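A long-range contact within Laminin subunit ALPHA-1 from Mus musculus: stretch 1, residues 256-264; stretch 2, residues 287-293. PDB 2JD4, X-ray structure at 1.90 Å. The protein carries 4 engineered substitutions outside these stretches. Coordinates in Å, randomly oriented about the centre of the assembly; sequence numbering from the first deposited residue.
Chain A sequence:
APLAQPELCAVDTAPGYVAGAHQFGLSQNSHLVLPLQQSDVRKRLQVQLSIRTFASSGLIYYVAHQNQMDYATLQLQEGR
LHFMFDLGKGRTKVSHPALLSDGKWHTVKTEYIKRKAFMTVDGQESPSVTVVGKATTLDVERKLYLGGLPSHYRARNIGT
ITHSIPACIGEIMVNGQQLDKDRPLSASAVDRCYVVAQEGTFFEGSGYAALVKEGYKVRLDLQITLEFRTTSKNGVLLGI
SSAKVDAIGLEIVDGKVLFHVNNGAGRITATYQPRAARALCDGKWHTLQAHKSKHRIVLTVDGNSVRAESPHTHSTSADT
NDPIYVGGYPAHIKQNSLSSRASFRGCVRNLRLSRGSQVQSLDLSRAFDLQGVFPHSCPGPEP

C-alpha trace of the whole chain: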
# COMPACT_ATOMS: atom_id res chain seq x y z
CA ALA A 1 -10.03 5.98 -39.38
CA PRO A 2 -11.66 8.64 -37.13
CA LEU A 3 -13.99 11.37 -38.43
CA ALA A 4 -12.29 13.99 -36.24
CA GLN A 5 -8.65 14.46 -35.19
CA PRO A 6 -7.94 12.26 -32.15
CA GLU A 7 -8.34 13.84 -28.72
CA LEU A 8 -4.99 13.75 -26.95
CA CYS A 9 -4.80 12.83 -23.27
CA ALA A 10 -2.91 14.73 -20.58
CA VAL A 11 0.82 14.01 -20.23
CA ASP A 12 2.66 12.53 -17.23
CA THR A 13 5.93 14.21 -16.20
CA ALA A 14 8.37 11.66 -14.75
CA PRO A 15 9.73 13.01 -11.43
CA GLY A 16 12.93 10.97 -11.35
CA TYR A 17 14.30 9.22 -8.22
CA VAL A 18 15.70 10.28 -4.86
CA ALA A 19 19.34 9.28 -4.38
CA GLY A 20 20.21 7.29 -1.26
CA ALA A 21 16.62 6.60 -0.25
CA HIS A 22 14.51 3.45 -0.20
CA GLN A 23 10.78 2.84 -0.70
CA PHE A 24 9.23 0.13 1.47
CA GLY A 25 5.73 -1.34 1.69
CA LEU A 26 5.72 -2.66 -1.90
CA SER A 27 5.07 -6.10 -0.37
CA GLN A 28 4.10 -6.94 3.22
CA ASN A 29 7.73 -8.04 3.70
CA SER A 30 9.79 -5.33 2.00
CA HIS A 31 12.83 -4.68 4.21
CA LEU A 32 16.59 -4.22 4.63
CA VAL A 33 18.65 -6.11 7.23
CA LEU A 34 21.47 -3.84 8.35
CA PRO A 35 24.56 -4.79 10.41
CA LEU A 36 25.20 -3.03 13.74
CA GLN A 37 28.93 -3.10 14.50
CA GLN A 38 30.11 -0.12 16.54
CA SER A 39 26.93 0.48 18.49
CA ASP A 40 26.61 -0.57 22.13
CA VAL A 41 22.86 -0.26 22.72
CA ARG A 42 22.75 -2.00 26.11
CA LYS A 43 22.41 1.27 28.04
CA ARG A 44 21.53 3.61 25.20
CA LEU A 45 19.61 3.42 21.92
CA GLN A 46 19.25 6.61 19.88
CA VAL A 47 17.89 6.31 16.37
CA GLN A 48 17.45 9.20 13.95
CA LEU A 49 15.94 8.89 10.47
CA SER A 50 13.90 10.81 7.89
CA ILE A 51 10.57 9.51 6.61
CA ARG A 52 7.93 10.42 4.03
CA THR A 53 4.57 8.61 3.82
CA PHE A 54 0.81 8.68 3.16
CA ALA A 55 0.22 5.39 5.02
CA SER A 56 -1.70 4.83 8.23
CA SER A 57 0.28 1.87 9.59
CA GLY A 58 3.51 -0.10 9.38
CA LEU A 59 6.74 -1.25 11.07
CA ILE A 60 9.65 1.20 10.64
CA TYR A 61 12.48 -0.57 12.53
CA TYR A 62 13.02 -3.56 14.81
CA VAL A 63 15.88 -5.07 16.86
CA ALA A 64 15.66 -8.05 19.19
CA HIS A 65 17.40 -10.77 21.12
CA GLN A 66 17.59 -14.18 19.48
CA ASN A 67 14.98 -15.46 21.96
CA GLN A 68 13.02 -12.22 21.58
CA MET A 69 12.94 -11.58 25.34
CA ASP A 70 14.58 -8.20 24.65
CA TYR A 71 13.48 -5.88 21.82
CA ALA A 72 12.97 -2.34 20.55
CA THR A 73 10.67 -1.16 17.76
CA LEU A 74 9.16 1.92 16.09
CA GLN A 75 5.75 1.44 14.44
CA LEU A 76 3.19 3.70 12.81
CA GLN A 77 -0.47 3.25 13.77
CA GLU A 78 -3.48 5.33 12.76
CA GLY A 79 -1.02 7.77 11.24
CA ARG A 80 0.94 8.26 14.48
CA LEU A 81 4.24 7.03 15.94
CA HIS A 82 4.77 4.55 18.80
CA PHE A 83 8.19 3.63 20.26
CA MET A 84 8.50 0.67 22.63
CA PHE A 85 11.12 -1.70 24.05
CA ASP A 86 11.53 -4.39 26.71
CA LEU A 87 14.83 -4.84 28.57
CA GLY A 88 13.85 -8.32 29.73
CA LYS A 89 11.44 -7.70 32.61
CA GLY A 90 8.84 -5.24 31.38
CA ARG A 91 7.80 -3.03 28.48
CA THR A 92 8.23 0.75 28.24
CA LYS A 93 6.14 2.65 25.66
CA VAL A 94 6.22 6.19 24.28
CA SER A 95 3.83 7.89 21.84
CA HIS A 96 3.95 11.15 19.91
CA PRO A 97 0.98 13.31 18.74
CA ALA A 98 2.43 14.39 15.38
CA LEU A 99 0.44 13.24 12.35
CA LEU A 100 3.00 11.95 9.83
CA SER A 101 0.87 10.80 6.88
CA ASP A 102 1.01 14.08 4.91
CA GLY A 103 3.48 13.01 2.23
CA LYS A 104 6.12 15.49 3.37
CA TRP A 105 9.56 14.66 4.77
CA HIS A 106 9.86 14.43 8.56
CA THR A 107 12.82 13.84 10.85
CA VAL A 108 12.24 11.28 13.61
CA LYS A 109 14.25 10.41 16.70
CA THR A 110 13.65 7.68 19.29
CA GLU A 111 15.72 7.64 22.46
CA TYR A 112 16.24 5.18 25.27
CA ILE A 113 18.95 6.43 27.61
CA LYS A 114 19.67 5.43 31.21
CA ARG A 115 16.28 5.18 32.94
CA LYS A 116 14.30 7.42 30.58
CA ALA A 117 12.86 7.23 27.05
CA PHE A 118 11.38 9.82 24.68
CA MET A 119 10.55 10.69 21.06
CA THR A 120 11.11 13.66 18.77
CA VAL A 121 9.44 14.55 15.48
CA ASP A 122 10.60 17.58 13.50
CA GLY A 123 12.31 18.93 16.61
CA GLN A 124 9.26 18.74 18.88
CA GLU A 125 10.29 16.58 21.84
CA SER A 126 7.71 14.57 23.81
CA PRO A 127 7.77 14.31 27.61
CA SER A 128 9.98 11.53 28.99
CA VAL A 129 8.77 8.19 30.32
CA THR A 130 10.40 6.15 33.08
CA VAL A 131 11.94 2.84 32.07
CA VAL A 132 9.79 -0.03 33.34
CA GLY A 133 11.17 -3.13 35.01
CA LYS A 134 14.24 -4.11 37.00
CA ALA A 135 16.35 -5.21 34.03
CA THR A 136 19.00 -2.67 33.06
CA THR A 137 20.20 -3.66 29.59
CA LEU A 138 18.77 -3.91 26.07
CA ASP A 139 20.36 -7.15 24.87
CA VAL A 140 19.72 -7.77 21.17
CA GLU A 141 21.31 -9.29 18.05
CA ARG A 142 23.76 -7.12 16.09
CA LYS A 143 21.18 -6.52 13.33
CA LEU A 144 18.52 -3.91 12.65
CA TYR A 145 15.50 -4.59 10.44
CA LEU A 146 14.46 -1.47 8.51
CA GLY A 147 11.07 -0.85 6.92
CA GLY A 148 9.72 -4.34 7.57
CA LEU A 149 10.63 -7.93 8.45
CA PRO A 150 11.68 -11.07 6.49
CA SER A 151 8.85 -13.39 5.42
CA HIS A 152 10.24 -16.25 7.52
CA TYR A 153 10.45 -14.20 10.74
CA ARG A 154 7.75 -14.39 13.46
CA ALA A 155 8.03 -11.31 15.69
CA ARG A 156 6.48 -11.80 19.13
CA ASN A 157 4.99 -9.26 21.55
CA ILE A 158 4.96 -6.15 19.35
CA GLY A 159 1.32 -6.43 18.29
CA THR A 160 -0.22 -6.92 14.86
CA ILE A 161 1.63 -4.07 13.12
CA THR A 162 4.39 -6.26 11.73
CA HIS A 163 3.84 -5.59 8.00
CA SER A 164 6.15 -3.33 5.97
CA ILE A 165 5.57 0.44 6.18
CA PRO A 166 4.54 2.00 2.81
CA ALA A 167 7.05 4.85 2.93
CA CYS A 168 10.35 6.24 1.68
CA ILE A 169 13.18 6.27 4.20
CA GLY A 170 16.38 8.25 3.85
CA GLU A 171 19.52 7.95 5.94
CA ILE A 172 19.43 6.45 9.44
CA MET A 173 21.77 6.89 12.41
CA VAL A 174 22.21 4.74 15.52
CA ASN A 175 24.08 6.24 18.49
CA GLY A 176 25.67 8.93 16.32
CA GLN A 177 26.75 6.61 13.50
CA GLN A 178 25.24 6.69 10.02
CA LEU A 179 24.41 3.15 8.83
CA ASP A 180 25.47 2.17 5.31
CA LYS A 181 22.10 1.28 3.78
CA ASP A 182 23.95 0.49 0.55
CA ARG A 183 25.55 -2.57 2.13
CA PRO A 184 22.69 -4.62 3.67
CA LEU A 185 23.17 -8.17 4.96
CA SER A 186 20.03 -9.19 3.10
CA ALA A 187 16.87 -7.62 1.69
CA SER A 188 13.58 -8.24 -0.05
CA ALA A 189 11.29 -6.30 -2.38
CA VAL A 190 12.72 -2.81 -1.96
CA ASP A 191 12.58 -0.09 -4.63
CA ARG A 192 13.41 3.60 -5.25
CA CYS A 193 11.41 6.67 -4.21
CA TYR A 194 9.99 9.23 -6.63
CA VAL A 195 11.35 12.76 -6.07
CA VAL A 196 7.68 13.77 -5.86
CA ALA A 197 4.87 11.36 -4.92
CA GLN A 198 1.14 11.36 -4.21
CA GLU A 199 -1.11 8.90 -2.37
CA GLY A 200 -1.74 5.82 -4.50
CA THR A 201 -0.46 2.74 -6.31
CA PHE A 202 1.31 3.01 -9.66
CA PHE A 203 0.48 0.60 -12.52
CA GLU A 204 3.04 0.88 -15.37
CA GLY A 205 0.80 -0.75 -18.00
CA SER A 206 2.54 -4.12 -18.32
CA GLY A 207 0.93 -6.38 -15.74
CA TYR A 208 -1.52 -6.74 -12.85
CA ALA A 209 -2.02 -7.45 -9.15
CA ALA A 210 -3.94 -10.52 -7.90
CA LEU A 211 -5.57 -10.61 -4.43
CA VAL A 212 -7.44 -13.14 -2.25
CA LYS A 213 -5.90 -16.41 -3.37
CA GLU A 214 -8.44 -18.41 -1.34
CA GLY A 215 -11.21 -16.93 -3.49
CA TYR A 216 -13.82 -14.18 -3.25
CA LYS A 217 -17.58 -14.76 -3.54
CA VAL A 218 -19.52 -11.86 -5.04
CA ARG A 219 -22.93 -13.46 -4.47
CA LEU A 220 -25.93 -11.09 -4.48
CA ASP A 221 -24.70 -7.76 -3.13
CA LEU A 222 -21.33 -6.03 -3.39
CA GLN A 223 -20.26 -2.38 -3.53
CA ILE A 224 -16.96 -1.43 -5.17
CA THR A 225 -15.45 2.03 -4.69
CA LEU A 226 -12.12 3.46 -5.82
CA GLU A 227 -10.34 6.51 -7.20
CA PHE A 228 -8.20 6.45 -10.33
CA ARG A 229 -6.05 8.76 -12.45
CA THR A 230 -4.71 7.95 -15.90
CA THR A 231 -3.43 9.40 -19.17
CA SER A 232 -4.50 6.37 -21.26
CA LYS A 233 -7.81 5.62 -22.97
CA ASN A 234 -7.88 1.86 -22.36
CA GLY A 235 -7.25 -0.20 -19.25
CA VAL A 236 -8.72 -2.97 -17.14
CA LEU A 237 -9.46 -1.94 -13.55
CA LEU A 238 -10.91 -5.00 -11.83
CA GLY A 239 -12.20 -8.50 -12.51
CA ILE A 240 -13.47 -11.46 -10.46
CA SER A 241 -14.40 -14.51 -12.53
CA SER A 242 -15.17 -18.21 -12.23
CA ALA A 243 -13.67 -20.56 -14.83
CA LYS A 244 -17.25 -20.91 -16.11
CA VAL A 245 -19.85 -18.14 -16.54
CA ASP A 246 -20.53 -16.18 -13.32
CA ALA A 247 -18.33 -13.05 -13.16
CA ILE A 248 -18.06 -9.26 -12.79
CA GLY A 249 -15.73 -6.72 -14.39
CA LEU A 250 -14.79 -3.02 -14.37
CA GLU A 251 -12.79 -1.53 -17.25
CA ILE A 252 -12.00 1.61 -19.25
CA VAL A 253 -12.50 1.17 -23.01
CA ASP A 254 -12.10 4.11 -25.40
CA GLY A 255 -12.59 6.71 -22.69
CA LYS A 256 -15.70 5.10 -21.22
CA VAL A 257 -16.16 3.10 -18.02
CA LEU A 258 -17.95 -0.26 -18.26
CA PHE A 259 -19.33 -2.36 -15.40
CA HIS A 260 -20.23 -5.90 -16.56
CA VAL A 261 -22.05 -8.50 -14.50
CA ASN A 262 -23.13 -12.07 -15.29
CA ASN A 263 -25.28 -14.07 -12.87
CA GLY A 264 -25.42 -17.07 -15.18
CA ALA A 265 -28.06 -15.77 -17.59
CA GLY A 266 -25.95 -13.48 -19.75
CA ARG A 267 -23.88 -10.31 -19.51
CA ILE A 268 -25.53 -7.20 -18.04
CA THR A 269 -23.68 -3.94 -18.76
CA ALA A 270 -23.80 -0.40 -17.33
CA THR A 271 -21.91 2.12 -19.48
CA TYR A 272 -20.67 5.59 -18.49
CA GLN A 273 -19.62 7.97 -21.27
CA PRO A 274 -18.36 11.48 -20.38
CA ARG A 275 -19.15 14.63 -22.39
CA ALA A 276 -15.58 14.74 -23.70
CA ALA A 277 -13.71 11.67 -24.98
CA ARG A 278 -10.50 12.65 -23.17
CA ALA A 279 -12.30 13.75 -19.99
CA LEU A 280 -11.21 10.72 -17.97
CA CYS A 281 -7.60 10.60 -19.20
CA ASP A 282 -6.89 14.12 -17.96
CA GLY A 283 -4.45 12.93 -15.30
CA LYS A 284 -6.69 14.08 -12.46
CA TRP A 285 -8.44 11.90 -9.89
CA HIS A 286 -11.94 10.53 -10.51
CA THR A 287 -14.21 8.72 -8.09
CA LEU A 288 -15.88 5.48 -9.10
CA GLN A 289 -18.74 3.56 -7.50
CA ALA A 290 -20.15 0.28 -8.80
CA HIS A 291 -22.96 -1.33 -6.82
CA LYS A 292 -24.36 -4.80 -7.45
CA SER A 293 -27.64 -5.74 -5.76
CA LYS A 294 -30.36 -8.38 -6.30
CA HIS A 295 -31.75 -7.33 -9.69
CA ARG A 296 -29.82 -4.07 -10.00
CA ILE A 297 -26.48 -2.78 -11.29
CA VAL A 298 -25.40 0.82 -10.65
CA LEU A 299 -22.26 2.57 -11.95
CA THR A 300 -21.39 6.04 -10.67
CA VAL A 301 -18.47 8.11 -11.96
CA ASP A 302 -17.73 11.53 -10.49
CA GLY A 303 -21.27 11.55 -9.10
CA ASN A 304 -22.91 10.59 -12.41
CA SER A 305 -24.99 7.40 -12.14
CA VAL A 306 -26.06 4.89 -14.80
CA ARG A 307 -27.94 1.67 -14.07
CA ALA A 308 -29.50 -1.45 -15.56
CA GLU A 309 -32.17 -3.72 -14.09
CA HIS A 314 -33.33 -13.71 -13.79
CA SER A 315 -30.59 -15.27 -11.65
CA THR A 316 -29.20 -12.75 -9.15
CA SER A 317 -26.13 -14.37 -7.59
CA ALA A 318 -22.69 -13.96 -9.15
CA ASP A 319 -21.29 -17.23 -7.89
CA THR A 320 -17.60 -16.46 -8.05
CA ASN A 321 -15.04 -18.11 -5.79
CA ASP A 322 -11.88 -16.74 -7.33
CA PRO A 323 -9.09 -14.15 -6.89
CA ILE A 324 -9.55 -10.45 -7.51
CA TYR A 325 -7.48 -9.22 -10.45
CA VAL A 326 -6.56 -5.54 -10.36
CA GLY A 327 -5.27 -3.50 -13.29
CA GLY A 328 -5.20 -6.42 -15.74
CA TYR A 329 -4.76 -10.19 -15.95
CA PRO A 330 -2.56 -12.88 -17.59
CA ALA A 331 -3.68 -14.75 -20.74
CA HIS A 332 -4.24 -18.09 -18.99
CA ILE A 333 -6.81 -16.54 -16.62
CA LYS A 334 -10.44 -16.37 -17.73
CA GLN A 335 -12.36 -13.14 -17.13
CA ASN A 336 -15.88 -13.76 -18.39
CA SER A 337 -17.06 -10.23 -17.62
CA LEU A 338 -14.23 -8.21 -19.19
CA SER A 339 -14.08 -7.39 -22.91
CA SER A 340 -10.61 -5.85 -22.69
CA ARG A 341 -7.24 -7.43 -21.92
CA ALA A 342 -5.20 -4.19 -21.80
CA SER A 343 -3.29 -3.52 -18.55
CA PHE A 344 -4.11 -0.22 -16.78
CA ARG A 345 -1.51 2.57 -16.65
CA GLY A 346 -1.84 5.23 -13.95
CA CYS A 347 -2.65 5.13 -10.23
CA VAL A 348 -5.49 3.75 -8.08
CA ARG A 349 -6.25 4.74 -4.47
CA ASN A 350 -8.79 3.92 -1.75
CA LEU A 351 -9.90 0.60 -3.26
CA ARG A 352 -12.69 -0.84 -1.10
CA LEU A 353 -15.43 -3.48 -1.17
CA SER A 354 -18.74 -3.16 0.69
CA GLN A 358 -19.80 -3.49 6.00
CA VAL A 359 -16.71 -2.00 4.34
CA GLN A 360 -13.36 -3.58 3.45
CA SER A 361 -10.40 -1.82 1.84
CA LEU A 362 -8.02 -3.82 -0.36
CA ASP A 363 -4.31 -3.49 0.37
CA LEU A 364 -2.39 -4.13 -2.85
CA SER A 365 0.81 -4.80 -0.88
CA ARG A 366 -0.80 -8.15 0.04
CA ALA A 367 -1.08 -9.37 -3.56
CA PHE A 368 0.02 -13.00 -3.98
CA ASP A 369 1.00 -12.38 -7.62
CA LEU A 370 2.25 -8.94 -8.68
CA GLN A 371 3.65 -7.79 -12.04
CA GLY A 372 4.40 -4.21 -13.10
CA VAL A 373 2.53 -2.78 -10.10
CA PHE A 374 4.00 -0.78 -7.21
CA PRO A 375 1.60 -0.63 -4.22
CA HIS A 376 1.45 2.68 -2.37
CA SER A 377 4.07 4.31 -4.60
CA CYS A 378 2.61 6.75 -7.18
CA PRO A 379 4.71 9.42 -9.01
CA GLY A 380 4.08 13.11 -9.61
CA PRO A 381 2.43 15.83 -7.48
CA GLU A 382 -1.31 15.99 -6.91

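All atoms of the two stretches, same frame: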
# COMPACT_ATOMS: atom_id res chain seq x y z
N LYS A 256 -14.48 5.36 -21.98
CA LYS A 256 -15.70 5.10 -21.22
C LYS A 256 -15.47 4.03 -20.15
O LYS A 256 -14.58 3.19 -20.29
CB LYS A 256 -16.82 4.62 -22.16
CG LYS A 256 -17.33 5.70 -23.10
CD LYS A 256 -17.56 5.16 -24.50
CE LYS A 256 -18.52 3.98 -24.51
NZ LYS A 256 -18.73 3.49 -25.90
N VAL A 257 -16.27 4.07 -19.09
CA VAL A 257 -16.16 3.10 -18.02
C VAL A 257 -17.30 2.10 -18.16
O VAL A 257 -18.47 2.49 -18.29
CB VAL A 257 -16.21 3.77 -16.63
CG1 VAL A 257 -16.17 2.71 -15.54
CG2 VAL A 257 -15.04 4.72 -16.47
N LEU A 258 -16.96 0.81 -18.14
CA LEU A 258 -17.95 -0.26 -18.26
C LEU A 258 -17.94 -1.15 -17.02
O LEU A 258 -16.88 -1.52 -16.51
CB LEU A 258 -17.66 -1.12 -19.49
CG LEU A 258 -17.42 -0.40 -20.82
CD1 LEU A 258 -17.16 -1.43 -21.92
CD2 LEU A 258 -18.63 0.47 -21.17
N PHE A 259 -19.14 -1.50 -16.56
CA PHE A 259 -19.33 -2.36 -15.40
C PHE A 259 -20.18 -3.54 -15.89
O PHE A 259 -21.38 -3.38 -16.12
CB PHE A 259 -20.05 -1.58 -14.30
CG PHE A 259 -20.39 -2.39 -13.07
CD1 PHE A 259 -19.55 -3.40 -12.62
CD2 PHE A 259 -21.53 -2.09 -12.33
CE1 PHE A 259 -19.83 -4.09 -11.45
CE2 PHE A 259 -21.82 -2.78 -11.15
CZ PHE A 259 -20.97 -3.78 -10.71
N HIS A 260 -19.54 -4.70 -16.08
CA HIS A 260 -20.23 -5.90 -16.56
C HIS A 260 -20.53 -6.85 -15.42
O HIS A 260 -19.75 -6.98 -14.48
CB HIS A 260 -19.37 -6.66 -17.56
CG HIS A 260 -18.84 -5.83 -18.68
ND1 HIS A 260 -19.65 -5.29 -19.66
CD2 HIS A 260 -17.57 -5.46 -18.99
CE1 HIS A 260 -18.90 -4.62 -20.53
NE2 HIS A 260 -17.64 -4.71 -20.14
N VAL A 261 -21.66 -7.54 -15.51
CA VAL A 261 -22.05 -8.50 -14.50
C VAL A 261 -22.76 -9.67 -15.17
O VAL A 261 -23.54 -9.46 -16.10
CB VAL A 261 -22.99 -7.86 -13.46
CG1 VAL A 261 -23.63 -8.94 -12.59
CG2 VAL A 261 -22.21 -6.89 -12.58
N ASN A 262 -22.48 -10.89 -14.73
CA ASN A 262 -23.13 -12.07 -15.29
C ASN A 262 -23.48 -13.03 -14.16
O ASN A 262 -22.60 -13.60 -13.52
CB ASN A 262 -22.23 -12.78 -16.30
CG ASN A 262 -22.99 -13.82 -17.11
OD1 ASN A 262 -23.75 -14.61 -16.55
ND2 ASN A 262 -22.78 -13.82 -18.42
N ASN A 263 -24.78 -13.19 -13.92
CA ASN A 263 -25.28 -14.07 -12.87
C ASN A 263 -25.64 -15.45 -13.40
O ASN A 263 -26.36 -16.21 -12.75
CB ASN A 263 -26.49 -13.42 -12.20
CG ASN A 263 -26.17 -12.05 -11.63
OD1 ASN A 263 -25.24 -11.90 -10.84
ND2 ASN A 263 -26.95 -11.05 -12.02
N GLY A 264 -25.14 -15.77 -14.59
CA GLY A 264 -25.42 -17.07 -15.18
C GLY A 264 -26.49 -17.07 -16.26
O GLY A 264 -26.82 -18.12 -16.80
N THR A 287 -13.65 9.68 -9.02
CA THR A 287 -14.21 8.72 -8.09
C THR A 287 -15.05 7.73 -8.89
O THR A 287 -15.62 8.09 -9.92
CB THR A 287 -15.09 9.39 -7.02
OG1 THR A 287 -16.20 10.05 -7.65
CG2 THR A 287 -14.28 10.42 -6.24
N LEU A 288 -15.10 6.49 -8.42
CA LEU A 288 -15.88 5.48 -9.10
C LEU A 288 -16.61 4.59 -8.11
O LEU A 288 -16.02 4.10 -7.14
CB LEU A 288 -14.96 4.64 -10.00
CG LEU A 288 -15.55 3.60 -10.94
CD1 LEU A 288 -14.48 3.17 -11.93
CD2 LEU A 288 -16.07 2.40 -10.15
N GLN A 289 -17.90 4.39 -8.35
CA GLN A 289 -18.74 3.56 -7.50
C GLN A 289 -19.49 2.58 -8.39
O GLN A 289 -20.07 2.97 -9.39
CB GLN A 289 -19.75 4.42 -6.74
CG GLN A 289 -19.15 5.49 -5.85
CD GLN A 289 -20.20 6.46 -5.33
OE1 GLN A 289 -21.16 6.06 -4.67
NE2 GLN A 289 -20.02 7.74 -5.63
N ALA A 290 -19.45 1.30 -8.03
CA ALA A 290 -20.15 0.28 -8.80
C ALA A 290 -20.86 -0.62 -7.80
O ALA A 290 -20.21 -1.36 -7.05
CB ALA A 290 -19.15 -0.53 -9.63
N HIS A 291 -22.18 -0.54 -7.77
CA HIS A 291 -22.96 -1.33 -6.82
C HIS A 291 -23.78 -2.44 -7.47
O HIS A 291 -24.53 -2.21 -8.41
CB HIS A 291 -23.90 -0.41 -6.03
CG HIS A 291 -24.53 -1.06 -4.84
ND1 HIS A 291 -25.54 -0.46 -4.11
CD2 HIS A 291 -24.29 -2.25 -4.23
CE1 HIS A 291 -25.88 -1.25 -3.11
NE2 HIS A 291 -25.14 -2.34 -3.16
N LYS A 292 -23.61 -3.66 -6.95
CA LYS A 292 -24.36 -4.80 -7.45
C LYS A 292 -25.33 -5.25 -6.36
O LYS A 292 -24.91 -5.55 -5.24
CB LYS A 292 -23.43 -5.97 -7.79
CG LYS A 292 -24.17 -7.22 -8.25
CD LYS A 292 -23.29 -8.45 -8.16
CE LYS A 292 -23.96 -9.67 -8.79
NZ LYS A 292 -25.23 -10.05 -8.11
N SER A 293 -26.61 -5.30 -6.70
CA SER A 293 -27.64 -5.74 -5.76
C SER A 293 -28.52 -6.77 -6.48
O SER A 293 -28.34 -7.01 -7.67
CB SER A 293 -28.49 -4.55 -5.30
OG SER A 293 -29.17 -3.96 -6.39
O HOH W 1 -27.21 -8.86 -9.34

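Residues 256-262 and 287-293 are both strands, and their axes run in nearly the same direction, with 17° between the N-to-C vectors. The closest approach of the axes is 9.1 Å, too far for backbone pairing within one sheet, so the contact is made mainly by side chains. The register advances two residues at a time: CA of Val257 lies 9.2 Å from CA of Leu288, CA of Phe259 7.2 Å from CA of Ala290, and CA of Val261 8.3 Å from CA of Lys292. The CA-to-CB bonds of these six residues all point toward the other stretch, as the alternation of an extended chain allows, and the shortest spacing falls where the partner is alanine.

At that position the Phe259 ring fills the gap. Ala290 CB sits 3.7 Å from the centroid of the Phe259 ring and only 8° off its normal, a CH-pi contact over one face. Lys292 CB, 4.4 Å from Phe259 CZ, and the carbonyl His291 O, 3.9 Å from Phe259 CE2, lie instead at the ring edge. Toward the start of the two stretches the packing is apolar, with Val257 CG1 4.0 Å from Leu288 CD1.

The other end combines apolar and polar contacts. Lys292 is extended through chi3 (t, t, t) and turns at chi4 (m). Its CE comes within 3.9 Å of Val261 CG1, while its NZ donates a weak hydrogen bond to Asn263 OD1 at 3.3 Å. A water reinforces this link, accepting from Lys292 NZ at 2.6 Å and, weakly, from Asn263 ND2 at 3.5 Å. Just past the strand, Gly264 N donates to Asn262 OD1 (2.7 Å, 150° at the hydrogen), and Gly264 adopts phi/psi of 101/2, where a CB would jam against the preceding carbonyl oxygen.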